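Local structure of Non-structural protein 9 (Avian infectious bronchitis virus, 5C94) at residues L9-V20 and E31-S40. The protein probably binds single-stranded RNA as a homodimer and thereby serves the coronavirus replicase. Residues are numbered along the deposited sequence; the frame is centred on the assembly and turned at random.
Sequences LMPHGVKTKACV and ESKCYYTSIS
The Tyr36 ring sits between the side chains of Lys15 and Lys17 on the antiparallel partner strand. From one face comes a CH-pi contact, Lys15 CB standing 3.8 Å from the Tyr36 ring centroid. Over the opposite face Lys17 NZ makes a cation-pi interaction, 4.5 Å from the Tyr36 ring centroid and nearly on the ring normal. Lys17 leaves its backbone with CG between N and the carbonyl carbon (chi1 78°), then runs extended, crossing the tyrosine at about a right angle and brushing Tyr36 CE1 with CD. A water joins Tyr36 OH to Thr16 O, which should help fix the phenol end.

Backbone hydrogen bonds pair Lys15 with Tyr36, Lys17 with Cys34 and Cys19 with Ser32, each reciprocal. Between Lys15 and His12 the register slips by one residue, a beta bulge at Gly13 and Val14. There a side chain takes over: Thr37 OG1, anti to its own N (chi1 -177°), donates to Gly13 O at 2.6 Å, in the carbonyl plane. Beyond it, His12 and Ser38 resume the pairing.

Side-chain packing flanks these bonds. Cys19 SG meets Cys34 CB at 3.7 Å on the lysine–Tyr36 face. Tyr35 and Thr16 point to the other face, where the hydroxyl Thr16 OG1 lies 3.8 Å above the plane of the Tyr35 ring, toward its rim; Val14 CG1, from the bulge, meets that ring at the edge. Pro11 CB packs on Ile39 CG1.

The two strands form the N-terminal hairpin of the nsp9 beta fold. Strand 42-50 continues the sheet beyond 30-39, strand 57-61 beyond 12-22, and helix 99-109 covers Pro11, Val14 and Thr37 through Met104; Met10 packs on Phe78 of the second subunit.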
# COMPACT_ATOMS: atom_id res chain seq x y z
N LEU A 9 4.79 -9.17 -10.19
CA LEU A 9 4.59 -10.13 -9.10
C LEU A 9 3.78 -9.48 -7.98
O LEU A 9 4.23 -8.52 -7.35
CB LEU A 9 5.92 -10.66 -8.58
CG LEU A 9 5.90 -12.12 -8.16
CD1 LEU A 9 5.14 -12.97 -9.19
CD2 LEU A 9 7.34 -12.60 -8.02
N MET A 10 2.58 -9.99 -7.72
CA MET A 10 1.71 -9.33 -6.76
C MET A 10 1.89 -9.85 -5.34
O MET A 10 1.84 -11.06 -5.07
CB MET A 10 0.22 -9.44 -7.13
CG MET A 10 -0.65 -8.63 -6.17
SD MET A 10 -2.29 -8.17 -6.73
CE MET A 10 -3.26 -9.39 -5.85
N PRO A 11 2.13 -8.91 -4.42
CA PRO A 11 2.30 -9.15 -2.99
C PRO A 11 0.96 -9.35 -2.27
O PRO A 11 -0.05 -8.75 -2.64
CB PRO A 11 3.02 -7.89 -2.50
CG PRO A 11 2.71 -6.84 -3.54
CD PRO A 11 2.46 -7.53 -4.82
N HIS A 12 0.95 -10.21 -1.25
CA HIS A 12 -0.28 -10.57 -0.58
C HIS A 12 -0.23 -10.33 0.92
O HIS A 12 0.60 -10.91 1.64
CB HIS A 12 -0.61 -12.04 -0.85
CG HIS A 12 -0.73 -12.36 -2.31
ND1 HIS A 12 -1.61 -11.71 -3.14
CD2 HIS A 12 -0.07 -13.26 -3.08
CE1 HIS A 12 -1.48 -12.19 -4.37
NE2 HIS A 12 -0.56 -13.13 -4.35
N GLY A 13 -1.13 -9.46 1.38
CA GLY A 13 -1.32 -9.24 2.80
C GLY A 13 -0.22 -8.41 3.40
O GLY A 13 0.83 -8.23 2.80
N VAL A 14 -0.48 -7.88 4.59
CA VAL A 14 0.55 -7.22 5.37
C VAL A 14 0.46 -7.79 6.76
O VAL A 14 -0.59 -7.74 7.39
CB VAL A 14 0.38 -5.68 5.42
CG1 VAL A 14 1.37 -5.07 6.39
CG2 VAL A 14 0.51 -5.06 4.03
N LYS A 15 1.56 -8.36 7.24
CA LYS A 15 1.59 -8.92 8.57
C LYS A 15 2.64 -8.22 9.43
O LYS A 15 3.48 -7.47 8.94
CB LYS A 15 1.88 -10.42 8.51
CG LYS A 15 0.69 -11.26 8.03
CD LYS A 15 1.15 -12.69 7.78
CE LYS A 15 -0.00 -13.66 7.74
NZ LYS A 15 0.52 -15.04 7.51
N THR A 16 2.58 -8.51 10.72
CA THR A 16 3.35 -7.82 11.74
C THR A 16 4.01 -8.83 12.67
O THR A 16 3.38 -9.82 13.02
CB THR A 16 2.42 -6.84 12.51
OG1 THR A 16 2.54 -5.54 11.92
CG2 THR A 16 2.73 -6.76 13.95
N LYS A 17 5.27 -8.61 13.01
CA LYS A 17 5.92 -9.41 14.06
C LYS A 17 7.07 -8.61 14.69
O LYS A 17 7.55 -7.64 14.11
CB LYS A 17 6.41 -10.76 13.51
CG LYS A 17 7.71 -10.71 12.70
CD LYS A 17 8.04 -12.04 12.02
CE LYS A 17 9.04 -11.85 10.85
NZ LYS A 17 9.28 -13.08 10.02
N ALA A 18 7.49 -9.01 15.89
CA ALA A 18 8.60 -8.32 16.52
C ALA A 18 9.89 -8.66 15.81
O ALA A 18 10.01 -9.72 15.19
CB ALA A 18 8.72 -8.68 17.99
N CYS A 19 10.84 -7.74 15.89
CA CYS A 19 12.20 -7.96 15.44
C CYS A 19 13.08 -7.08 16.27
O CYS A 19 12.60 -6.42 17.19
CB CYS A 19 12.36 -7.64 13.96
SG CYS A 19 12.14 -5.87 13.58
N VAL A 20 14.36 -7.04 15.94
CA VAL A 20 15.31 -6.19 16.64
C VAL A 20 16.02 -5.30 15.63
O VAL A 20 16.13 -5.65 14.46
CB VAL A 20 16.35 -7.01 17.46
CG1 VAL A 20 15.66 -7.78 18.57
CG2 VAL A 20 17.08 -8.00 16.55
N GLU A 31 14.13 -3.56 20.38
CA GLU A 31 12.97 -4.34 19.92
C GLU A 31 12.09 -3.43 19.11
O GLU A 31 11.81 -2.31 19.52
CB GLU A 31 12.18 -4.94 21.09
CG GLU A 31 11.12 -5.96 20.65
CD GLU A 31 10.39 -6.58 21.83
OE1 GLU A 31 11.06 -7.17 22.70
OE2 GLU A 31 9.14 -6.48 21.88
N SER A 32 11.68 -3.90 17.94
CA SER A 32 10.89 -3.10 17.04
C SER A 32 9.85 -3.99 16.39
O SER A 32 9.83 -5.19 16.60
CB SER A 32 11.76 -2.43 15.98
OG SER A 32 12.95 -1.91 16.54
N LYS A 33 9.00 -3.36 15.59
CA LYS A 33 7.92 -4.01 14.88
C LYS A 33 8.25 -4.03 13.38
O LYS A 33 8.52 -2.97 12.80
CB LYS A 33 6.62 -3.25 15.15
CG LYS A 33 5.34 -3.98 14.77
CD LYS A 33 4.26 -2.96 14.45
CE LYS A 33 2.94 -3.29 15.09
NZ LYS A 33 3.06 -3.24 16.56
N CYS A 34 8.24 -5.20 12.76
CA CYS A 34 8.45 -5.22 11.31
C CYS A 34 7.18 -5.58 10.53
O CYS A 34 6.30 -6.27 11.02
CB CYS A 34 9.61 -6.17 10.95
SG CYS A 34 9.22 -7.90 10.75
N TYR A 35 7.09 -5.07 9.31
CA TYR A 35 5.96 -5.31 8.44
C TYR A 35 6.44 -6.20 7.30
O TYR A 35 7.50 -5.94 6.70
CB TYR A 35 5.39 -3.99 7.90
CG TYR A 35 4.69 -3.17 8.96
CD1 TYR A 35 5.41 -2.55 9.98
CD2 TYR A 35 3.30 -3.00 8.94
CE1 TYR A 35 4.77 -1.80 10.96
CE2 TYR A 35 2.66 -2.25 9.91
CZ TYR A 35 3.39 -1.66 10.92
OH TYR A 35 2.74 -0.92 11.89
N TYR A 36 5.68 -7.24 7.01
CA TYR A 36 6.05 -8.09 5.89
C TYR A 36 4.85 -8.55 5.08
O TYR A 36 3.71 -8.67 5.57
CB TYR A 36 6.87 -9.29 6.36
CG TYR A 36 6.20 -10.24 7.34
CD1 TYR A 36 6.07 -9.92 8.68
CD2 TYR A 36 5.76 -11.50 6.92
CE1 TYR A 36 5.48 -10.80 9.58
CE2 TYR A 36 5.16 -12.39 7.81
CZ TYR A 36 5.03 -12.03 9.15
OH TYR A 36 4.44 -12.89 10.05
N THR A 37 5.10 -8.77 3.80
CA THR A 37 4.06 -9.25 2.94
C THR A 37 4.47 -10.62 2.42
O THR A 37 5.53 -11.15 2.79
CB THR A 37 3.79 -8.27 1.80
OG1 THR A 37 2.70 -8.76 1.01
CG2 THR A 37 5.04 -8.09 0.94
N SER A 38 3.61 -11.23 1.61
CA SER A 38 3.95 -12.52 1.04
C SER A 38 4.06 -12.38 -0.47
O SER A 38 3.15 -11.85 -1.13
CB SER A 38 2.89 -13.57 1.41
OG SER A 38 3.26 -14.86 0.93
N ILE A 39 5.17 -12.85 -1.04
CA ILE A 39 5.34 -12.83 -2.48
C ILE A 39 5.85 -14.18 -2.97
O ILE A 39 6.91 -14.63 -2.53
CB ILE A 39 6.31 -11.73 -2.92
CG1 ILE A 39 5.87 -10.37 -2.36
CG2 ILE A 39 6.43 -11.72 -4.43
CD1 ILE A 39 6.87 -9.23 -2.60
N SER A 40 5.10 -14.82 -3.86
CA SER A 40 5.42 -16.18 -4.33
C SER A 40 5.58 -17.18 -3.19
O SER A 40 6.54 -17.96 -3.17
CB SER A 40 6.69 -16.17 -5.18
OG SER A 40 6.49 -15.38 -6.33
O HOH W 1 2.93 -12.36 12.47